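Local coordinates for phosphoserine aminotransferase SerC (PDB 3FFR), which probably catalyses the pyridoxal-phosphate-dependent transamination between phosphoserine and 2-oxoglutarate in serine biosynthesis, at residues A[54-62]-A[172-183]; A[202-213]-A[226-234]. All coordinates share one frame; numbering follows the deposited sequence.

Contact 1 of 2, residues A[54-62]-A[172-183]; sequences TLLELPSNY and LPYPKFDWTKID. With P33 (3,6,9,12,15,18-hexaoxaicosane-1,20-diol), chain K.
Trp179 packs against Leu58 and Tyr62 of the chain that leads from helix 39-55, through a Schellman motif at Glu57, into edge strand 62-67 of the seven-stranded mixed sheet of this PLP-dependent aminotransferase. Its indole is sandwiched: Leu58 CD2 sits over the centre of the six-membered ring, 3.4 Å from the centroid in a CH-pi contact, while CB of Phe177 lies against the opposite face nearer the rim. With CG anti to its own carbonyl carbon (chi1 -59°), the indole reaches back toward the helix end, where NE1 donates to Leu56 O at 3.0 Å; the bond is bent at the hydrogen (136°). The edge of the same indole meets the face of Tyr62 in a T-shaped pair with planes at 66°. Pro59 crosses the indole at about a right angle, its CD nearest Trp179 CD1. Replacing this tryptophan by alanine is likely to leave Leu56 O without its indole donor and open a gap between Leu58 CD2 and Phe177 CB. Farther along, branched leucines suit an apolar seam: Leu56 CD1 meets Leu172 CD2 tip to tip at 3.6 Å in the conformer described, and Leu56 CD2 rests on the ring of Pro173. Tyr62, whose long side chain ends in a hydroxyl, puts its OH in the carbonyl plane of Trp179 O, donating to a lone pair at 2.9 Å.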
loop_
_atom_site.group_PDB
_atom_site.type_symbol
_atom_site.label_atom_id
_atom_site.label_comp_id
_atom_site.label_asym_id
_atom_site.label_seq_id
_atom_site.Cartn_x
_atom_site.Cartn_y
_atom_site.Cartn_z
ATOM N N THR A 54 4.294 -15.056 -17.335
ATOM C CA THR A 54 4.835 -15.262 -18.692
ATOM C C THR A 54 6.244 -14.643 -18.795
ATOM O O THR A 54 7.237 -15.281 -19.219
ATOM C CB THR A 54 3.900 -14.652 -19.750
ATOM O OG1 THR A 54 2.606 -15.256 -19.650
ATOM C CG2 THR A 54 4.451 -14.877 -21.152
ATOM N N LEU A 55 6.337 -13.406 -18.347
ATOM C CA LEU A 55 7.610 -12.666 -18.475
ATOM C C LEU A 55 8.742 -13.328 -17.716
ATOM O O LEU A 55 9.898 -13.333 -18.160
ATOM C CB LEU A 55 7.446 -11.246 -17.958
ATOM C CG LEU A 55 8.654 -10.317 -18.102
ATOM C CD1 LEU A 55 8.818 -9.973 -19.561
ATOM C CD2 LEU A 55 8.455 -9.038 -17.222
ATOM N N LEU A 56 8.394 -13.832 -16.540
ATOM C CA LEU A 56 9.370 -14.438 -15.631
ATOM C C LEU A 56 9.467 -15.947 -15.783
ATOM O O LEU A 56 10.243 -16.616 -15.113
ATOM C CB LEU A 56 9.066 -14.054 -14.187
ATOM C CG LEU A 56 9.158 -12.544 -13.910
ATOM C CD1 LEU A 56 8.783 -12.250 -12.411
ATOM C CD2 LEU A 56 10.543 -11.966 -14.301
ATOM N N GLU A 57 8.683 -16.472 -16.699
ATOM C CA GLU A 57 8.695 -17.917 -16.999
ATOM C C GLU A 57 8.505 -18.780 -15.734
ATOM O O GLU A 57 9.196 -19.770 -15.483
ATOM C CB GLU A 57 9.962 -18.295 -17.761
ATOM C CG GLU A 57 10.098 -17.483 -19.049
ATOM C CD GLU A 57 11.393 -17.711 -19.783
ATOM O OE1 GLU A 57 11.850 -18.857 -19.896
ATOM O OE2 GLU A 57 11.948 -16.716 -20.258
ATOM N N LEU A 58 7.497 -18.426 -14.972
ATOM C CA LEU A 58 7.214 -19.122 -13.739
ATOM C C LEU A 58 6.510 -20.447 -13.972
ATOM O O LEU A 58 5.556 -20.533 -14.762
ATOM C CB LEU A 58 6.337 -18.275 -12.833
ATOM C CG LEU A 58 6.926 -16.956 -12.318
ATOM C CD1 LEU A 58 5.874 -16.134 -11.533
ATOM C CD2 LEU A 58 8.163 -17.246 -11.482
ATOM N N PRO A 59 6.951 -21.483 -13.255
ATOM C CA PRO A 59 6.282 -22.774 -13.390
ATOM C C PRO A 59 5.003 -22.874 -12.587
ATOM O O PRO A 59 4.664 -21.990 -11.785
ATOM C CB PRO A 59 7.301 -23.768 -12.875
ATOM C CG PRO A 59 8.194 -23.017 -11.995
ATOM C CD PRO A 59 8.137 -21.543 -12.395
ATOM N N SER A 60 4.318 -23.992 -12.772
ATOM C CA SER A 60 2.959 -24.151 -12.241
ATOM C C SER A 60 2.863 -24.227 -10.730
ATOM O O SER A 60 1.791 -24.010 -10.167
ATOM C CB SER A 60 2.255 -25.362 -12.888
ATOM O OG SER A 60 2.932 -26.550 -12.545
ATOM N N ASN A 61 3.991 -24.468 -10.071
ATOM C CA ASN A 61 4.014 -24.593 -8.606
ATOM C C ASN A 61 4.244 -23.250 -7.891
ATOM O O ASN A 61 4.365 -23.205 -6.683
ATOM C CB ASN A 61 5.015 -25.646 -8.097
ATOM C CG ASN A 61 6.450 -25.315 -8.423
ATOM O OD1 ASN A 61 6.768 -24.912 -9.541
ATOM N ND2 ASN A 61 7.347 -25.525 -7.457
ATOM N N TYR A 62 4.319 -22.190 -8.677
ATOM C CA TYR A 62 4.448 -20.818 -8.161
ATOM C C TYR A 62 3.172 -19.997 -8.313
ATOM O O TYR A 62 2.418 -20.141 -9.279
ATOM C CB TYR A 62 5.571 -20.060 -8.875
ATOM C CG TYR A 62 6.954 -20.335 -8.334
ATOM C CD1 TYR A 62 7.652 -21.492 -8.670
ATOM C CD2 TYR A 62 7.575 -19.432 -7.486
ATOM C CE1 TYR A 62 8.943 -21.714 -8.165
ATOM C CE2 TYR A 62 8.857 -19.634 -7.006
ATOM C CZ TYR A 62 9.525 -20.764 -7.319
ATOM O OH TYR A 62 10.807 -20.923 -6.828
ATOM N N LEU A 172 15.002 -7.357 -10.658
ATOM C CA LEU A 172 14.038 -8.073 -11.509
ATOM C C LEU A 172 13.469 -7.042 -12.492
ATOM O O LEU A 172 13.099 -5.942 -12.080
ATOM C CB LEU A 172 12.947 -8.739 -10.643
ATOM C CG LEU A 172 12.098 -9.860 -11.236
ATOM C CD1 LEU A 172 12.958 -11.076 -11.547
ATOM C CD2 LEU A 172 10.959 -10.249 -10.275
ATOM N N PRO A 173 13.320 -7.409 -13.786
ATOM C CA PRO A 173 13.517 -8.706 -14.412
ATOM C C PRO A 173 14.862 -9.076 -15.018
ATOM O O PRO A 173 14.912 -9.936 -15.898
ATOM C CB PRO A 173 12.467 -8.662 -15.526
ATOM C CG PRO A 173 12.478 -7.210 -15.991
ATOM C CD PRO A 173 12.761 -6.417 -14.732
ATOM N N TYR A 174 15.945 -8.457 -14.554
ATOM C CA TYR A 174 17.299 -8.771 -15.058
ATOM C C TYR A 174 17.754 -10.226 -14.749
ATOM O O TYR A 174 18.068 -10.997 -15.664
ATOM C CB TYR A 174 18.332 -7.746 -14.628
ATOM C CG TYR A 174 19.651 -8.114 -15.228
ATOM C CD1 TYR A 174 19.869 -7.982 -16.602
ATOM C CD2 TYR A 174 20.669 -8.654 -14.439
ATOM C CE1 TYR A 174 21.100 -8.384 -17.172
ATOM C CE2 TYR A 174 21.879 -9.047 -14.989
ATOM C CZ TYR A 174 22.102 -8.917 -16.347
ATOM O OH TYR A 174 23.342 -9.322 -16.861
ATOM N N PRO A 175 17.854 -10.599 -13.463
ATOM C CA PRO A 175 18.207 -12.005 -13.230
ATOM C C PRO A 175 17.209 -12.978 -13.794
ATOM O O PRO A 175 16.007 -12.736 -13.770
ATOM C CB PRO A 175 18.201 -12.116 -11.711
ATOM C CG PRO A 175 17.270 -11.007 -11.252
ATOM C CD PRO A 175 17.566 -9.901 -12.200
ATOM N N LYS A 176 17.747 -14.086 -14.284
ATOM C CA LYS A 176 16.931 -15.166 -14.799
ATOM C C LYS A 176 17.079 -16.349 -13.856
ATOM O O LYS A 176 18.020 -17.147 -13.933
ATOM C CB LYS A 176 17.304 -15.556 -16.227
ATOM C CG LYS A 176 16.299 -16.566 -16.793
ATOM C CD LYS A 176 16.517 -16.930 -18.250
ATOM C CE LYS A 176 15.385 -17.828 -18.733
ATOM N NZ LYS A 176 15.307 -19.079 -17.938
ATOM N N PHE A 177 16.136 -16.448 -12.944
ATOM C CA PHE A 177 16.198 -17.488 -11.919
ATOM C C PHE A 177 15.898 -18.877 -12.415
ATOM O O PHE A 177 15.165 -19.082 -13.381
ATOM C CB PHE A 177 15.290 -17.159 -10.709
ATOM C CG PHE A 177 15.721 -15.915 -9.970
ATOM C CD1 PHE A 177 16.842 -15.951 -9.121
ATOM C CD2 PHE A 177 15.078 -14.717 -10.166
ATOM C CE1 PHE A 177 17.295 -14.823 -8.498
ATOM C CE2 PHE A 177 15.521 -13.570 -9.517
ATOM C CZ PHE A 177 16.640 -13.628 -8.684
ATOM N N ASP A 178 16.540 -19.817 -11.743
ATOM C CA ASP A 178 16.199 -21.225 -11.863
ATOM C C ASP A 178 15.223 -21.439 -10.711
ATOM O O ASP A 178 15.613 -21.480 -9.538
ATOM C CB ASP A 178 17.412 -22.116 -11.695
ATOM C CG ASP A 178 17.061 -23.590 -11.753
ATOM O OD1 ASP A 178 15.906 -23.987 -11.508
ATOM O OD2 ASP A 178 17.995 -24.370 -12.016
ATOM N N TRP A 179 13.949 -21.552 -11.062
ATOM C CA TRP A 179 12.879 -21.588 -10.066
ATOM C C TRP A 179 12.874 -22.871 -9.272
ATOM O O TRP A 179 12.178 -22.975 -8.282
ATOM C CB TRP A 179 11.518 -21.365 -10.734
ATOM C CG TRP A 179 11.465 -20.042 -11.461
ATOM C CD1 TRP A 179 11.448 -19.856 -12.819
ATOM C CD2 TRP A 179 11.498 -18.742 -10.883
ATOM N NE1 TRP A 179 11.446 -18.529 -13.115
ATOM C CE2 TRP A 179 11.466 -17.816 -11.943
ATOM C CE3 TRP A 179 11.519 -18.267 -9.570
ATOM C CZ2 TRP A 179 11.482 -16.451 -11.735
ATOM C CZ3 TRP A 179 11.500 -16.904 -9.367
ATOM C CH2 TRP A 179 11.492 -16.012 -10.449
ATOM N N THR A 180 13.665 -23.848 -9.695
ATOM C CA THR A 180 13.714 -25.104 -8.956
ATOM C C THR A 180 14.732 -25.054 -7.835
ATOM O O THR A 180 14.686 -25.890 -6.930
ATOM C CB THR A 180 14.073 -26.314 -9.854
ATOM O OG1 THR A 180 15.462 -26.277 -10.196
ATOM C CG2 THR A 180 13.178 -26.367 -11.113
ATOM N N LYS A 181 15.612 -24.056 -7.878
ATOM C CA LYS A 181 16.681 -23.947 -6.883
ATOM C C LYS A 181 16.431 -22.953 -5.765
ATOM O O LYS A 181 17.196 -22.870 -4.814
ATOM C CB LYS A 181 18.014 -23.702 -7.569
ATOM C CG LYS A 181 18.415 -24.873 -8.423
ATOM C CD LYS A 181 19.756 -24.674 -9.073
ATOM C CE LYS A 181 20.005 -25.798 -10.061
ATOM N NZ LYS A 181 19.765 -27.143 -9.444
ATOM N N ILE A 182 15.323 -22.225 -5.879
ATOM C CA ILE A 182 14.888 -21.296 -4.855
ATOM C C ILE A 182 13.403 -21.561 -4.608
ATOM O O ILE A 182 12.816 -22.461 -5.226
ATOM C CB ILE A 182 15.148 -19.827 -5.216
ATOM C CG1 ILE A 182 14.348 -19.421 -6.466
ATOM C CG2 ILE A 182 16.673 -19.542 -5.352
ATOM C CD1 ILE A 182 14.425 -17.940 -6.796
ATOM N N ASP A 183 12.811 -20.807 -3.699
ATOM C CA ASP A 183 11.402 -20.997 -3.378
ATOM C C ASP A 183 10.546 -19.742 -3.535
ATOM O O ASP A 183 9.318 -19.816 -3.613
ATOM C CB ASP A 183 11.284 -21.530 -1.946
ATOM C CG ASP A 183 12.015 -22.875 -1.775
ATOM O OD1 ASP A 183 11.469 -23.910 -2.278
ATOM O OD2 ASP A 183 13.094 -22.887 -1.111
HETATM O O4 P33 K . 1.601 -23.838 -5.673
HETATM C C3 P33 K . 0.394 -23.145 -6.016
HETATM C C2 P33 K . 0.318 -22.700 -7.476
HETATM O O1 P33 K . -0.734 -21.707 -7.579
HETATM O O HOH W 1 10.598 -24.594 -6.636
#

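Contact 2 of 2, residues A[202-213]-A[226-234]; sequences WILNDRVIEKSK and HTIPSMLEK
Ile228, in the first turn of helix 228-235, plugs the corner where strand 200-205 of the seven-stranded sheet runs straight into helix 206-217. Both helices flank the mixed sheet of the large domain, consistent with fold-type I PLP-dependent aminotransferases; their short segments approach to 10.1 Å between axes, at 126° between their directions.

The apolar contacts carry the interface. Ile228 holds CG1 anti to its carbonyl carbon (chi1 -74°), which sends CD1 deep into the corner, where it meets Leu204 CD1 tip to tip at 3.6 Å, reaches Trp202 CH2 at the same distance, and touches Val208 CG1. Its other branch, CG2, crosses Ile209 CG1 at about a right angle, so the beta-branched side chain serves strand and helix at once. One turn on, Leu232 CD2 lies 3.6 Å from Ile209 CG2, and the selenomethionine at Met231, bent at its last torsion, brings CE to Trp202 CZ3 at 3.8 Å. The broad indole thus receives two residues of the helix; its NE1 is occupied by Ser184 OG. At the outer side Pro229 CG meets the aliphatic CG of Lys213 obliquely.

Several polar groups bond within their own segment, though Ile228 N is taken by Asn80 OD1. Asn205 and Thr227 are N-caps, accepting from Val208 N and Ser230 N respectively; short side chains with an oxygen suit that place because they can fold back to an otherwise unbonded amide. Lys213 NZ pairs with Glu210 OE2 one turn back. Ser212 is small enough for its OG to pack 3.4 Å from Ile228 CB, and the buried hydroxyl is satisfied by its own helix: Ser212 OG donates to Ile209 O at 2.8 Å, tilted 19° from the carbonyl plane, while Lys213 N shares that acceptor.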
loop_
_atom_site.group_PDB
_atom_site.type_symbol
_atom_site.label_atom_id
_atom_site.label_comp_id
_atom_site.label_asym_id
_atom_site.label_seq_id
_atom_site.Cartn_x
_atom_site.Cartn_y
_atom_site.Cartn_z
ATOM N N TRP A 202 5.061 -10.549 -4.405
ATOM C CA TRP A 202 5.627 -11.735 -3.754
ATOM C C TRP A 202 5.326 -12.957 -4.604
ATOM O O TRP A 202 4.204 -13.367 -4.750
ATOM C CB TRP A 202 5.078 -11.859 -2.326
ATOM C CG TRP A 202 5.707 -12.898 -1.456
ATOM C CD1 TRP A 202 6.849 -13.608 -1.708
ATOM C CD2 TRP A 202 5.318 -13.235 -0.111
ATOM N NE1 TRP A 202 7.122 -14.440 -0.660
ATOM C CE2 TRP A 202 6.218 -14.220 0.347
ATOM C CE3 TRP A 202 4.269 -12.840 0.717
ATOM C CZ2 TRP A 202 6.113 -14.813 1.620
ATOM C CZ3 TRP A 202 4.162 -13.429 1.986
ATOM C CH2 TRP A 202 5.064 -14.411 2.417
ATOM N N ILE A 203 6.386 -13.500 -5.174
ATOM C CA ILE A 203 6.327 -14.706 -5.986
ATOM C C ILE A 203 6.787 -15.846 -5.080
ATOM O O ILE A 203 7.869 -15.787 -4.480
ATOM C CB ILE A 203 7.233 -14.554 -7.223
ATOM C CG1 ILE A 203 6.623 -13.494 -8.179
ATOM C CG2 ILE A 203 7.454 -15.908 -7.914
ATOM C CD1 ILE A 203 7.531 -13.124 -9.317
ATOM N N LEU A 204 5.947 -16.864 -4.944
ATOM C CA LEU A 204 6.260 -17.937 -3.992
ATOM C C LEU A 204 5.718 -19.265 -4.442
ATOM O O LEU A 204 4.731 -19.337 -5.149
ATOM C CB LEU A 204 5.683 -17.597 -2.605
ATOM C CG LEU A 204 4.153 -17.696 -2.344
ATOM C CD1 LEU A 204 3.866 -17.406 -0.867
ATOM C CD2 LEU A 204 3.280 -16.769 -3.261
ATOM N N ASN A 205 6.390 -20.309 -3.997
ATOM C CA ASN A 205 6.001 -21.664 -4.365
ATOM C C ASN A 205 5.219 -22.443 -3.316
ATOM O O ASN A 205 4.881 -21.995 -2.197
ATOM C CB ASN A 205 7.206 -22.485 -4.886
ATOM C CG ASN A 205 8.147 -22.949 -3.766
ATOM O OD1 ASN A 205 7.879 -22.734 -2.594
ATOM N ND2 ASN A 205 9.258 -23.590 -4.140
ATOM N N ASP A 206 4.900 -23.649 -3.752
ATOM C CA ASP A 206 4.128 -24.604 -2.948
ATOM C C ASP A 206 4.755 -24.863 -1.578
ATOM O O ASP A 206 4.047 -25.055 -0.589
ATOM C CB ASP A 206 3.964 -25.958 -3.698
ATOM C CG ASP A 206 5.338 -26.663 -4.052
ATOM O OD1 ASP A 206 6.275 -26.100 -4.693
ATOM O OD2 ASP A 206 5.465 -27.870 -3.706
ATOM N N ARG A 207 6.081 -24.932 -1.547
ATOM C CA ARG A 207 6.804 -25.211 -0.285
ATOM C C ARG A 207 6.596 -24.070 0.737
ATOM O O ARG A 207 6.413 -24.270 1.954
ATOM C CB ARG A 207 8.300 -25.458 -0.547
ATOM C CG ARG A 207 8.561 -26.648 -1.472
ATOM C CD ARG A 207 10.010 -26.973 -1.634
ATOM N NE ARG A 207 10.602 -27.376 -0.369
ATOM C CZ ARG A 207 11.565 -26.713 0.275
ATOM N NH1 ARG A 207 12.121 -25.628 -0.224
ATOM N NH2 ARG A 207 11.999 -27.175 1.434
ATOM N N VAL A 208 6.599 -22.858 0.212
ATOM C CA VAL A 208 6.402 -21.686 1.042
ATOM C C VAL A 208 4.969 -21.689 1.606
ATOM O O VAL A 208 4.750 -21.506 2.808
ATOM C CB VAL A 208 6.676 -20.379 0.252
ATOM C CG1 VAL A 208 6.408 -19.163 1.138
ATOM C CG2 VAL A 208 8.161 -20.331 -0.235
ATOM N N ILE A 209 4.015 -21.947 0.721
ATOM C CA ILE A 209 2.580 -21.986 1.075
ATOM C C ILE A 209 2.366 -23.047 2.158
ATOM O O ILE A 209 1.736 -22.820 3.184
ATOM C CB ILE A 209 1.715 -22.275 -0.180
ATOM C CG1 ILE A 209 1.787 -21.054 -1.154
ATOM C CG2 ILE A 209 0.252 -22.578 0.216
ATOM C CD1 ILE A 209 1.409 -21.379 -2.601
ATOM N N GLU A 210 2.947 -24.210 1.940
ATOM C CA GLU A 210 2.748 -25.318 2.890
ATOM C C GLU A 210 3.350 -25.029 4.246
ATOM O O GLU A 210 2.799 -25.419 5.282
ATOM C CB GLU A 210 3.262 -26.638 2.339
ATOM C CG GLU A 210 2.339 -27.155 1.243
ATOM C CD GLU A 210 0.823 -27.217 1.653
ATOM O OE1 GLU A 210 0.484 -27.724 2.770
ATOM O OE2 GLU A 210 -0.035 -26.788 0.824
ATOM N N LYS A 211 4.456 -24.306 4.255
ATOM C CA LYS A 211 5.083 -23.972 5.545
ATOM C C LYS A 211 4.138 -23.067 6.348
ATOM O O LYS A 211 3.954 -23.247 7.552
ATOM C CB LYS A 211 6.474 -23.317 5.359
ATOM C CG LYS A 211 7.116 -22.825 6.670
ATOM C CD LYS A 211 7.479 -23.955 7.647
ATOM C CE LYS A 211 8.105 -23.428 8.944
ATOM N NZ LYS A 211 9.463 -22.894 8.751
ATOM N N SER A 212 3.531 -22.092 5.679
ATOM C CA SER A 212 2.620 -21.182 6.372
ATOM C C SER A 212 1.429 -21.935 6.966
ATOM O O SER A 212 0.978 -21.682 8.114
ATOM C CB SER A 212 2.184 -20.003 5.478
ATOM O OG SER A 212 1.251 -20.389 4.500
ATOM N N LYS A 213 0.906 -22.864 6.182
ATOM C CA LYS A 213 -0.219 -23.693 6.633
ATOM C C LYS A 213 0.174 -24.566 7.832
ATOM O O LYS A 213 -0.623 -24.760 8.769
ATOM C CB LYS A 213 -0.770 -24.540 5.478
ATOM C CG LYS A 213 -1.493 -23.676 4.457
ATOM C CD LYS A 213 -1.725 -24.355 3.134
ATOM C CE LYS A 213 -2.664 -25.458 3.208
ATOM N NZ LYS A 213 -2.694 -26.076 1.842
ATOM N N HIS A 226 -3.009 -10.412 5.579
ATOM C CA HIS A 226 -1.917 -10.826 4.718
ATOM C C HIS A 226 -1.185 -12.085 5.142
ATOM O O HIS A 226 0.025 -12.213 4.947
ATOM C CB HIS A 226 -0.968 -9.690 4.306
ATOM C CG HIS A 226 -1.536 -8.792 3.236
ATOM N ND1 HIS A 226 -0.951 -7.596 2.858
ATOM C CD2 HIS A 226 -2.657 -8.915 2.493
ATOM C CE1 HIS A 226 -1.675 -7.043 1.896
ATOM N NE2 HIS A 226 -2.738 -7.810 1.679
ATOM N N THR A 227 -1.933 -13.024 5.707
ATOM C CA THR A 227 -1.400 -14.362 5.831
ATOM C C THR A 227 -1.360 -14.904 4.414
ATOM O O THR A 227 -2.128 -14.476 3.541
ATOM C CB THR A 227 -2.250 -15.330 6.684
ATOM O OG1 THR A 227 -3.491 -15.664 6.005
ATOM C CG2 THR A 227 -2.499 -14.734 8.086
ATOM N N ILE A 228 -0.472 -15.874 4.175
ATOM C CA ILE A 228 -0.440 -16.516 2.870
ATOM C C ILE A 228 -1.812 -17.142 2.499
ATOM O O ILE A 228 -2.309 -16.927 1.401
ATOM C CB ILE A 228 0.739 -17.515 2.737
ATOM C CG1 ILE A 228 2.042 -16.705 2.572
ATOM C CG2 ILE A 228 0.561 -18.432 1.496
ATOM C CD1 ILE A 228 3.293 -17.570 2.695
ATOM N N PRO A 229 -2.437 -17.916 3.400
ATOM C CA PRO A 229 -3.737 -18.493 3.037
ATOM C C PRO A 229 -4.803 -17.471 2.707
ATOM O O PRO A 229 -5.601 -17.669 1.787
ATOM C CB PRO A 229 -4.089 -19.327 4.264
ATOM C CG PRO A 229 -2.749 -19.766 4.764
ATOM C CD PRO A 229 -1.910 -18.533 4.627
ATOM N N SER A 230 -4.782 -16.370 3.424
ATOM C CA SER A 230 -5.739 -15.284 3.177
ATOM C C SER A 230 -5.540 -14.731 1.755
ATOM O O SER A 230 -6.472 -14.602 0.975
ATOM C CB SER A 230 -5.638 -14.200 4.238
ATOM O OG SER A 230 -6.409 -13.050 3.894
HETATM N N MSE A 231 -4.289 -14.430 1.425
HETATM C CA MSE A 231 -3.958 -13.850 0.117
HETATM C C MSE A 231 -4.216 -14.829 -1.023
HETATM O O MSE A 231 -4.690 -14.438 -2.118
HETATM C CB MSE A 231 -2.508 -13.360 0.100
HETATM C CG MSE A 231 -2.266 -12.121 0.959
HETATM SE SE MSE A 231 -0.502 -11.417 0.762
HETATM C CE MSE A 231 0.463 -12.824 1.684
ATOM N N LEU A 232 -3.939 -16.101 -0.752
ATOM C CA LEU A 232 -4.042 -17.149 -1.757
ATOM C C LEU A 232 -5.484 -17.406 -2.141
ATOM O O LEU A 232 -5.818 -17.553 -3.327
ATOM C CB LEU A 232 -3.337 -18.431 -1.282
ATOM C CG LEU A 232 -3.013 -19.524 -2.298
ATOM C CD1 LEU A 232 -2.147 -18.963 -3.469
ATOM C CD2 LEU A 232 -2.288 -20.639 -1.539
ATOM N N GLU A 233 -6.341 -17.408 -1.136
ATOM C CA GLU A 233 -7.751 -17.668 -1.336
ATOM C C GLU A 233 -8.321 -16.615 -2.301
ATOM O O GLU A 233 -9.084 -16.927 -3.235
ATOM C CB GLU A 233 -8.451 -17.632 0.014
ATOM C CG GLU A 233 -9.900 -17.903 -0.008
ATOM C CD GLU A 233 -10.481 -17.872 1.387
ATOM O OE1 GLU A 233 -10.116 -16.961 2.183
ATOM O OE2 GLU A 233 -11.295 -18.766 1.689
ATOM N N LYS A 234 -7.930 -15.365 -2.067
ATOM C CA LYS A 234 -8.375 -14.255 -2.912
ATOM C C LYS A 234 -7.682 -14.292 -4.282
ATOM O O LYS A 234 -8.334 -14.075 -5.318
ATOM C CB LYS A 234 -8.232 -12.892 -2.209
ATOM C CG LYS A 234 -9.266 -12.659 -1.172
ATOM C CD LYS A 234 -10.622 -12.445 -1.765
ATOM C CE LYS A 234 -11.632 -11.948 -0.771
ATOM N NZ LYS A 234 -12.329 -13.017 -0.104
#

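How the contacts relate
From the N terminus, helix 39-55 ends in segment 54-62, which contact 1 joins to the loop 172-183, closing a long excursion through much of the seven-stranded sheet. The chain then runs through strand 184-188 into strand 200-205, and contact 2 closes a much shorter loop between 202-213 and 226-234. The two are in series, neither nested nor crossed, with centres about 17 Å apart. They nevertheless meet at the sheet: Asp183 OD1 forms a salt bridge with Arg207 NH1 at 2.8 Å, while OD2 of the same carboxylate pairs with Arg156, and Leu56 packs on Ile203. Strand 200-205, lying between 62-67 and 184-188, thus connects the loops of contact 1 with the helices of contact 2.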